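Local coordinates for WbbM protein (Klebsiella pneumoniae, PDB 6U4B) that probably acts as a bifunctional glycosyltransferase that polymerises O antigen, working as a trimer and binding magnesium, at residues 28-33 with 93-98; 150-155 with 273-278; 202-207 with 262-267. All blocks are in the same frame, centred on the assembly; numbering follows the deposited sequence.

In the fold
Contact 1 comes first along the chain, where strand 97-102 returns to lie beside the opening strand 29-35 and closes a loop of about 60 residues. Contact 2 opens only after that loop has closed, and joins strand 152-159 to strand 277-285 in the same mixed sheet. Nested within its long loop is contact 3, between helix 198-206 and helix 253-272, the second of which runs almost directly into strand 277-285. None of the loops cross. The first two contacts meet where the Tyr97 hydroxyl reaches the carbonyl of Ile150, while Leu154 packs against Phe262 and Ile266 of the helix in contact 3. Contacts 1 and 2 thus join strands, contact 3 two helices, and Leu154 links the layers.

Contact 1: 28-33 with 93-98; sequences SVKIYT and ELADYV
Lys30 and Val98, with Val29 and Tyr97 one step before them, are the bridge pairs of a parallel beta ladder in the mixed sheet of the DUF4422 region. The chain goes from strand 47-51 through helices to strand 97-102, a beta-alpha-beta crossover that straddles strand 29-35. Between the two segments, two backbone bonds bind the ladder: Tyr97 N gives to Ser28 O at 2.8 Å, and Lys30 N to Tyr97 O at 3.0 Å, the second the straighter at 162°. Val98 CA adds a CA-H...O contact to Lys30 O, and the ladder runs on through a backbone bond between Lys30 and Gly99.

The side chain of Lys30 shows how a long residue follows the incoming loop. Its CB and CG run past the methyl of Ala95, with CG 3.7 Å from Ala95 CB, and CD keeps beside the same methyl while approaching the carbonyl of Glu93. The bend at the third torsion (chi3 113°) carries CE a little off, and the last bond brings NZ back to the carbonyl, in a weak bond to Glu93 O at 3.5 Å. Glu92 provides a second, long and weak, charged partner. The hydrocarbon part of the lysine therefore packs on the loop while the ammonium lies beside its peptide oxygen.

Ala95 is shared, since its CB also lies 3.6 Å from Ser28 CB. On the face bearing Lys30 and Val98, the edge of the Tyr32 ring meets Val98 CG1, and the Tyr32 hydroxyl bonds to Glu92. At the start of the ladder, Asp96 OD2 takes a weak, bent bond from Ser28 N. The Tyr97 ring turns its edge to Ser28 O, and its OH bonds to Ile150 O beyond.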
loop_
_atom_site.group_PDB
_atom_site.type_symbol
_atom_site.label_atom_id
_atom_site.label_comp_id
_atom_site.label_asym_id
_atom_site.label_seq_id
_atom_site.Cartn_x
_atom_site.Cartn_y
_atom_site.Cartn_z
ATOM N N SER A 28 3.066 58.197 3.784
ATOM C CA SER A 28 3.284 56.812 3.392
ATOM C C SER A 28 2.327 56.419 2.277
ATOM O O SER A 28 1.142 56.771 2.305
ATOM C CB SER A 28 3.104 55.865 4.581
ATOM O OG SER A 28 3.936 56.235 5.672
ATOM N N VAL A 29 2.846 55.682 1.297
ATOM C CA VAL A 29 2.066 55.228 0.154
ATOM C C VAL A 29 2.318 53.741 -0.047
ATOM O O VAL A 29 3.469 53.293 -0.023
ATOM C CB VAL A 29 2.413 56.014 -1.126
ATOM C CG1 VAL A 29 1.504 55.594 -2.264
ATOM C CG2 VAL A 29 2.311 57.515 -0.873
ATOM N N LYS A 30 1.241 52.980 -0.231
ATOM C CA LYS A 30 1.325 51.568 -0.587
ATOM C C LYS A 30 0.274 51.296 -1.650
ATOM O O LYS A 30 -0.924 51.448 -1.391
ATOM C CB LYS A 30 1.116 50.665 0.632
ATOM C CG LYS A 30 2.301 50.640 1.584
ATOM C CD LYS A 30 1.986 49.871 2.856
ATOM C CE LYS A 30 2.810 48.597 2.952
ATOM N NZ LYS A 30 2.658 47.953 4.286
ATOM N N ILE A 31 0.720 50.917 -2.843
ATOM C CA ILE A 31 -0.163 50.634 -3.968
ATOM C C ILE A 31 0.035 49.181 -4.371
ATOM O O ILE A 31 1.174 48.711 -4.476
ATOM C CB ILE A 31 0.109 51.575 -5.153
ATOM C CG1 ILE A 31 0.017 53.035 -4.706
ATOM C CG2 ILE A 31 -0.871 51.304 -6.285
ATOM C CD1 ILE A 31 0.472 54.021 -5.754
ATOM N N TYR A 32 -1.068 48.475 -4.601
ATOM C CA TYR A 32 -1.046 47.048 -4.883
ATOM C C TYR A 32 -1.438 46.787 -6.331
ATOM O O TYR A 32 -2.379 47.393 -6.848
ATOM C CB TYR A 32 -1.987 46.297 -3.934
ATOM C CG TYR A 32 -1.631 46.485 -2.477
ATOM C CD1 TYR A 32 -0.849 45.554 -1.807
ATOM C CD2 TYR A 32 -2.066 47.605 -1.778
ATOM C CE1 TYR A 32 -0.515 45.730 -0.477
ATOM C CE2 TYR A 32 -1.736 47.791 -0.451
ATOM C CZ TYR A 32 -0.963 46.850 0.195
ATOM O OH TYR A 32 -0.634 47.034 1.518
ATOM N N THR A 33 -0.706 45.887 -6.982
ATOM C CA THR A 33 -1.003 45.471 -8.346
ATOM C C THR A 33 -1.508 44.034 -8.345
ATOM O O THR A 33 -1.000 43.186 -7.603
ATOM C CB THR A 33 0.228 45.596 -9.251
ATOM O OG1 THR A 33 1.349 44.943 -8.639
ATOM C CG2 THR A 33 0.567 47.060 -9.489
ATOM N N GLU A 93 -1.217 46.362 7.187
ATOM C CA GLU A 93 -1.028 47.605 7.926
ATOM C C GLU A 93 -1.049 48.753 6.925
ATOM O O GLU A 93 -0.130 48.899 6.112
ATOM C CB GLU A 93 0.271 47.582 8.724
ATOM C CG GLU A 93 0.088 47.140 10.169
ATOM C CD GLU A 93 1.217 47.596 11.071
ATOM O OE1 GLU A 93 2.393 47.412 10.695
ATOM O OE2 GLU A 93 0.928 48.146 12.156
ATOM N N LEU A 94 -2.098 49.566 6.983
ATOM C CA LEU A 94 -2.383 50.529 5.930
ATOM C C LEU A 94 -1.476 51.746 6.042
ATOM O O LEU A 94 -1.355 52.349 7.113
ATOM C CB LEU A 94 -3.847 50.954 5.998
ATOM C CG LEU A 94 -4.820 49.795 6.222
ATOM C CD1 LEU A 94 -6.209 50.320 6.508
ATOM C CD2 LEU A 94 -4.835 48.857 5.024
ATOM N N ALA A 95 -0.846 52.108 4.928
ATOM C CA ALA A 95 -0.087 53.344 4.853
ATOM C C ALA A 95 -1.042 54.538 4.860
ATOM O O ALA A 95 -2.267 54.390 4.867
ATOM C CB ALA A 95 0.792 53.351 3.605
ATOM N N ASP A 96 -0.468 55.743 4.857
ATOM C CA ASP A 96 -1.288 56.950 4.819
ATOM C C ASP A 96 -2.131 57.013 3.552
ATOM O O ASP A 96 -3.216 57.607 3.557
ATOM C CB ASP A 96 -0.406 58.193 4.933
ATOM C CG ASP A 96 0.358 58.248 6.242
ATOM O OD1 ASP A 96 -0.189 57.804 7.272
ATOM O OD2 ASP A 96 1.509 58.733 6.241
ATOM N N TYR A 97 -1.656 56.407 2.465
ATOM C CA TYR A 97 -2.401 56.317 1.218
ATOM C C TYR A 97 -2.380 54.874 0.739
ATOM O O TYR A 97 -1.318 54.244 0.716
ATOM C CB TYR A 97 -1.814 57.244 0.148
ATOM C CG TYR A 97 -2.145 58.704 0.355
ATOM C CD1 TYR A 97 -3.158 59.315 -0.372
ATOM C CD2 TYR A 97 -1.451 59.469 1.282
ATOM C CE1 TYR A 97 -3.468 60.650 -0.185
ATOM C CE2 TYR A 97 -1.754 60.806 1.477
ATOM C CZ TYR A 97 -2.764 61.390 0.741
ATOM O OH TYR A 97 -3.070 62.719 0.930
ATOM N N VAL A 98 -3.547 54.355 0.364
ATOM C CA VAL A 98 -3.696 52.982 -0.105
ATOM C C VAL A 98 -4.239 53.023 -1.527
ATOM O O VAL A 98 -5.212 53.733 -1.804
ATOM C CB VAL A 98 -4.622 52.164 0.815
ATOM C CG1 VAL A 98 -4.809 50.754 0.277
ATOM C CG2 VAL A 98 -4.065 52.124 2.231
#

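Contact 2: 150-155 with 273-278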
loop_
_atom_site.group_PDB
_atom_site.type_symbol
_atom_site.label_atom_id
_atom_site.label_comp_id
_atom_site.label_asym_id
_atom_site.label_seq_id
_atom_site.Cartn_x
_atom_site.Cartn_y
_atom_site.Cartn_z
ATOM N N ILE A 150 -4.021 65.678 -1.545
ATOM C CA ILE A 150 -5.143 65.114 -2.283
ATOM C C ILE A 150 -5.787 64.017 -1.450
ATOM O O ILE A 150 -5.115 63.286 -0.716
ATOM C CB ILE A 150 -4.683 64.581 -3.657
ATOM C CG1 ILE A 150 -3.829 65.626 -4.374
ATOM C CG2 ILE A 150 -5.881 64.210 -4.524
ATOM C CD1 ILE A 150 -4.549 66.941 -4.620
ATOM N N ASP A 151 -7.111 63.903 -1.564
ATOM C CA ASP A 151 -7.845 62.849 -0.875
ATOM C C ASP A 151 -7.926 61.569 -1.702
ATOM O O ASP A 151 -7.669 60.476 -1.187
ATOM C CB ASP A 151 -9.255 63.328 -0.520
ATOM C CG ASP A 151 -9.254 64.487 0.457
ATOM O OD1 ASP A 151 -9.636 65.607 0.056
ATOM O OD2 ASP A 151 -8.864 64.280 1.630
ATOM N N ILE A 152 -8.278 61.690 -2.981
ATOM C CA ILE A 152 -8.466 60.541 -3.861
ATOM C C ILE A 152 -7.841 60.853 -5.213
ATOM O O ILE A 152 -8.084 61.923 -5.780
ATOM C CB ILE A 152 -9.956 60.186 -4.043
ATOM C CG1 ILE A 152 -10.591 59.781 -2.712
ATOM C CG2 ILE A 152 -10.121 59.069 -5.068
ATOM C CD1 ILE A 152 -12.070 59.505 -2.813
ATOM N N LEU A 153 -7.051 59.913 -5.732
ATOM C CA LEU A 153 -6.521 59.976 -7.087
ATOM C C LEU A 153 -7.075 58.800 -7.877
ATOM O O LEU A 153 -7.242 57.704 -7.332
ATOM C CB LEU A 153 -4.986 59.951 -7.100
ATOM C CG LEU A 153 -4.242 61.003 -6.268
ATOM C CD1 LEU A 153 -4.051 60.548 -4.825
ATOM C CD2 LEU A 153 -2.908 61.333 -6.909
ATOM N N LEU A 154 -7.359 59.028 -9.161
ATOM C CA LEU A 154 -7.989 58.004 -9.989
ATOM C C LEU A 154 -7.962 58.436 -11.455
ATOM O O LEU A 154 -7.577 59.572 -11.750
ATOM C CB LEU A 154 -9.419 57.723 -9.499
ATOM C CG LEU A 154 -10.579 58.713 -9.610
ATOM C CD1 LEU A 154 -11.850 58.044 -9.102
ATOM C CD2 LEU A 154 -10.312 59.972 -8.824
ATOM N N PRO A 155 -8.318 57.557 -12.407
ATOM C CA PRO A 155 -8.273 57.956 -13.820
ATOM C C PRO A 155 -9.341 58.965 -14.203
ATOM O O PRO A 155 -10.191 59.329 -13.381
ATOM C CB PRO A 155 -8.480 56.630 -14.562
ATOM C CG PRO A 155 -9.169 55.755 -13.595
ATOM C CD PRO A 155 -8.575 56.113 -12.272
ATOM N N GLY A 273 -19.344 67.655 1.515
ATOM C CA GLY A 273 -18.446 68.767 1.746
ATOM C C GLY A 273 -17.243 68.762 0.828
ATOM O O GLY A 273 -17.373 68.539 -0.379
ATOM N N GLU A 274 -16.064 69.003 1.391
ATOM C CA GLU A 274 -14.846 69.029 0.599
ATOM C C GLU A 274 -14.489 67.633 0.099
ATOM O O GLU A 274 -14.816 66.620 0.723
ATOM C CB GLU A 274 -13.685 69.591 1.426
ATOM C CG GLU A 274 -13.453 68.873 2.756
ATOM C CD GLU A 274 -12.660 67.579 2.617
ATOM O OE1 GLU A 274 -11.950 67.415 1.601
ATOM O OE2 GLU A 274 -12.752 66.724 3.525
ATOM N N LEU A 275 -13.819 67.594 -1.048
ATOM C CA LEU A 275 -13.071 66.421 -1.484
ATOM C C LEU A 275 -12.168 66.814 -2.644
ATOM O O LEU A 275 -12.646 67.302 -3.674
ATOM C CB LEU A 275 -13.990 65.270 -1.894
ATOM C CG LEU A 275 -13.283 63.913 -1.806
ATOM C CD1 LEU A 275 -12.801 63.663 -0.381
ATOM C CD2 LEU A 275 -14.185 62.786 -2.275
ATOM N N LYS A 276 -10.862 66.623 -2.482
ATOM C CA LYS A 276 -9.883 67.001 -3.492
ATOM C C LYS A 276 -9.529 65.766 -4.313
ATOM O O LYS A 276 -8.932 64.815 -3.799
ATOM C CB LYS A 276 -8.654 67.631 -2.842
ATOM C CG LYS A 276 -8.981 68.953 -2.167
ATOM C CD LYS A 276 -7.758 69.623 -1.576
ATOM C CE LYS A 276 -8.059 71.075 -1.246
ATOM N NZ LYS A 276 -9.394 71.234 -0.598
ATOM N N VAL A 277 -9.913 65.786 -5.586
ATOM C CA VAL A 277 -9.740 64.670 -6.504
ATOM C C VAL A 277 -8.752 65.090 -7.581
ATOM O O VAL A 277 -8.863 66.189 -8.141
ATOM C CB VAL A 277 -11.088 64.252 -7.120
ATOM C CG1 VAL A 277 -10.875 63.367 -8.331
ATOM C CG2 VAL A 277 -11.956 63.555 -6.081
ATOM N N LYS A 278 -7.775 64.229 -7.863
ATOM C CA LYS A 278 -6.801 64.472 -8.922
ATOM C C LYS A 278 -6.925 63.355 -9.949
ATOM O O LYS A 278 -6.581 62.202 -9.666
ATOM C CB LYS A 278 -5.378 64.558 -8.370
ATOM C CG LYS A 278 -4.353 65.007 -9.405
ATOM C CD LYS A 278 -2.934 65.039 -8.845
ATOM C CE LYS A 278 -2.730 66.202 -7.886
ATOM N NZ LYS A 278 -1.303 66.324 -7.468
#
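Leu154 and Val277 form the tightest apolar pair between these strands: Leu154 CD2 is 3.5 Å from Val277 CG1, closer than ordinary van der Waals contact. The first torsion of Leu154 (chi1 69°) places CG between the backbone N and the carbonyl carbon, and from there CD2 leans over the valine. Farther along, Ile152 and Val277 share a face of the sheet, and Ile152 CD1 meets Leu275 CD2 at 3.9 Å. Ile222 of helix 220-240 touches both Ile152 and Leu275, extending this apolar patch.

Lys278 points to the other face, where its chain lies alongside Leu153 and then bends at chi3 so that CE passes across Ile150, 3.7 Å from Ile150 CG1. Its NZ bonds to Cys146 O. Ile150 CG2 is pressed close to the Lys276 carbonyl.

Lys276 O accepts from two successive amides. Asp151 N approaches Lys276 O at 3.0 Å in the carbonyl plane, and Ile152 N comes at 3.3 Å, more nearly in line with its own N-H (168°). Next, Lys278 N gives to Ile152 O at 3.1 Å, and a weak bond from Leu154 N to Lys278 O follows.

At the polar edge Asp151 answers back. Its OD1 offers the anti lone pair to Lys276 N at 3.0 Å, almost straight at 170°. Glu274 OE1 is modelled near this oxygen, two like charges, but Glu274 is poorly ordered and the approach uncertain; the salt bridge from OD2 to Arg219 may offset the charge. A side-chain carboxylate thus continues the pairing where the strand has not yet begun. The whole is a parallel ladder within the mixed beta sheet of an alpha/beta domain, strand 277-285 being reached from helix 253-272 through a short link that begins at Gly273.

Contact 3: 202-207 with 262-267; sequences KTFNDA and FNIYII
Phe204 of helix 198-206 meets Asn263, Ile264 and Ile267 of helix 253-272, and it loses more surface to the contact than any other residue here. With CG anti to the backbone N (chi1 167°), the benzyl group projects across to helix 253-272. Asn263 CB sits over one face of the ring, 3.4 Å from Phe204 CD1, and the asparagine amide lies nearly parallel to the ring, their planes 15° apart. The amide does not rely on the ring for its polar bonds: OD1 accepts from Tyr211 N and ND2 gives to Glu259 O, which fixes the rotation of the flat group.

Ile267, second in buried surface, divides its two branches. CD1 reaches Phe204 CB at 3.6 Å, while CG2 meets the methyl of Thr203, with 4.0 Å between Ile267 CG2 and Thr203 CG2. Ile264 comes in at about a right angle to Phe204, placing its CG1 3.8 Å from Phe204 CD2. The phenylalanine is thus set among these three residues, with Asn263 over a ring face and Ile267 closest to the ring's stem at CB.

The helix axes approach to 9.2 Å, with an angle of 129° between their directions. Tyr183 of helix 180-193 packs on both Phe204 and Ile264, Asn205 and Ala207 border helix 168-173, and Phe262 and Ile266 turn to Leu154 of strand 152-159, so helix 253-272 lies between this helical layer and the sheet.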
loop_
_atom_site.group_PDB
_atom_site.type_symbol
_atom_site.label_atom_id
_atom_site.label_comp_id
_atom_site.label_asym_id
_atom_site.label_seq_id
_atom_site.Cartn_x
_atom_site.Cartn_y
_atom_site.Cartn_z
ATOM N N LYS A 202 -29.202 58.784 -7.338
ATOM C CA LYS A 202 -29.892 59.419 -8.457
ATOM C C LYS A 202 -28.927 60.215 -9.325
ATOM O O LYS A 202 -29.033 60.198 -10.557
ATOM C CB LYS A 202 -31.002 60.339 -7.947
ATOM C CG LYS A 202 -32.152 59.646 -7.250
ATOM C CD LYS A 202 -33.264 60.648 -6.975
ATOM C CE LYS A 202 -34.410 60.015 -6.214
ATOM N NZ LYS A 202 -34.009 59.617 -4.839
ATOM N N THR A 203 -27.991 60.930 -8.698
ATOM C CA THR A 203 -27.051 61.756 -9.447
ATOM C C THR A 203 -26.215 60.908 -10.397
ATOM O O THR A 203 -26.079 61.231 -11.583
ATOM C CB THR A 203 -26.148 62.527 -8.484
ATOM O OG1 THR A 203 -26.948 63.353 -7.630
ATOM C CG2 THR A 203 -25.167 63.400 -9.253
ATOM N N PHE A 204 -25.655 59.809 -9.891
ATOM C CA PHE A 204 -24.813 58.958 -10.723
ATOM C C PHE A 204 -25.625 58.271 -11.813
ATOM O O PHE A 204 -25.210 58.233 -12.976
ATOM C CB PHE A 204 -24.094 57.921 -9.864
ATOM C CG PHE A 204 -23.466 56.819 -10.663
ATOM C CD1 PHE A 204 -22.359 57.068 -11.457
ATOM C CD2 PHE A 204 -23.992 55.540 -10.637
ATOM C CE1 PHE A 204 -21.779 56.056 -12.204
ATOM C CE2 PHE A 204 -23.419 54.524 -11.379
ATOM C CZ PHE A 204 -22.310 54.781 -12.163
ATOM N N ASN A 205 -26.784 57.713 -11.451
ATOM C CA ASN A 205 -27.582 56.976 -12.426
ATOM C C ASN A 205 -28.041 57.874 -13.569
ATOM O O ASN A 205 -28.104 57.434 -14.722
ATOM C CB ASN A 205 -28.780 56.320 -11.739
ATOM C CG ASN A 205 -28.417 55.010 -11.063
ATOM O OD1 ASN A 205 -27.456 54.345 -11.452
ATOM N ND2 ASN A 205 -29.188 54.631 -10.049
ATOM N N ASP A 206 -28.359 59.135 -13.275
ATOM C CA ASP A 206 -28.778 60.069 -14.312
ATOM C C ASP A 206 -27.612 60.761 -15.005
ATOM O O ASP A 206 -27.829 61.425 -16.025
ATOM C CB ASP A 206 -29.719 61.134 -13.737
ATOM C CG ASP A 206 -31.074 60.572 -13.350
ATOM O OD1 ASP A 206 -31.930 61.354 -12.885
ATOM O OD2 ASP A 206 -31.277 59.348 -13.497
ATOM N N ALA A 207 -26.396 60.632 -14.485
ATOM C CA ALA A 207 -25.245 61.259 -15.114
ATOM C C ALA A 207 -24.806 60.470 -16.345
ATOM O O ALA A 207 -25.108 59.283 -16.501
ATOM C CB ALA A 207 -24.082 61.374 -14.128
ATOM N N PHE A 262 -18.643 52.518 -6.471
ATOM C CA PHE A 262 -17.501 53.410 -6.296
ATOM C C PHE A 262 -17.877 54.851 -6.626
ATOM O O PHE A 262 -17.547 55.783 -5.881
ATOM C CB PHE A 262 -16.349 52.919 -7.176
ATOM C CG PHE A 262 -15.052 53.654 -6.970
ATOM C CD1 PHE A 262 -14.490 53.766 -5.710
ATOM C CD2 PHE A 262 -14.374 54.200 -8.049
ATOM C CE1 PHE A 262 -13.291 54.432 -5.526
ATOM C CE2 PHE A 262 -13.177 54.866 -7.872
ATOM C CZ PHE A 262 -12.635 54.982 -6.609
ATOM N N ASN A 263 -18.590 55.048 -7.737
ATOM C CA ASN A 263 -19.022 56.388 -8.126
ATOM C C ASN A 263 -20.066 56.941 -7.165
ATOM O O ASN A 263 -20.008 58.118 -6.791
ATOM C CB ASN A 263 -19.572 56.364 -9.550
ATOM C CG ASN A 263 -18.487 56.205 -10.592
ATOM O OD1 ASN A 263 -17.966 57.192 -11.116
ATOM N ND2 ASN A 263 -18.138 54.962 -10.903
ATOM N N ILE A 264 -21.040 56.115 -6.773
ATOM C CA ILE A 264 -22.064 56.561 -5.831
ATOM C C ILE A 264 -21.423 57.024 -4.530
ATOM O O ILE A 264 -21.828 58.039 -3.946
ATOM C CB ILE A 264 -23.090 55.436 -5.594
ATOM C CG1 ILE A 264 -23.864 55.141 -6.884
ATOM C CG2 ILE A 264 -24.035 55.796 -4.458
ATOM C CD1 ILE A 264 -24.757 53.922 -6.797
ATOM N N TYR A 265 -20.398 56.304 -4.069
ATOM C CA TYR A 265 -19.725 56.669 -2.827
ATOM C C TYR A 265 -18.975 57.989 -2.963
ATOM O O TYR A 265 -19.034 58.834 -2.064
ATOM C CB TYR A 265 -18.773 55.549 -2.404
ATOM C CG TYR A 265 -17.955 55.870 -1.174
ATOM C CD1 TYR A 265 -18.472 55.672 0.100
ATOM C CD2 TYR A 265 -16.665 56.370 -1.285
ATOM C CE1 TYR A 265 -17.727 55.966 1.228
ATOM C CE2 TYR A 265 -15.913 56.667 -0.165
ATOM C CZ TYR A 265 -16.447 56.464 1.087
ATOM O OH TYR A 265 -15.695 56.758 2.202
ATOM N N ILE A 266 -18.259 58.180 -4.075
ATOM C CA ILE A 266 -17.499 59.411 -4.267
ATOM C C ILE A 266 -18.432 60.608 -4.386
ATOM O O ILE A 266 -18.184 61.664 -3.792
ATOM C CB ILE A 266 -16.581 59.287 -5.498
ATOM C CG1 ILE A 266 -15.442 58.305 -5.223
ATOM C CG2 ILE A 266 -16.026 60.650 -5.898
ATOM C CD1 ILE A 266 -14.507 58.115 -6.394
ATOM N N ILE A 267 -19.520 60.462 -5.146
ATOM C CA ILE A 267 -20.455 61.568 -5.336
ATOM C C ILE A 267 -21.054 61.993 -4.003
ATOM O O ILE A 267 -21.257 63.188 -3.749
ATOM C CB ILE A 267 -21.540 61.171 -6.356
ATOM C CG1 ILE A 267 -20.933 61.064 -7.758
ATOM C CG2 ILE A 267 -22.697 62.165 -6.340
ATOM C CD1 ILE A 267 -21.893 60.548 -8.799
#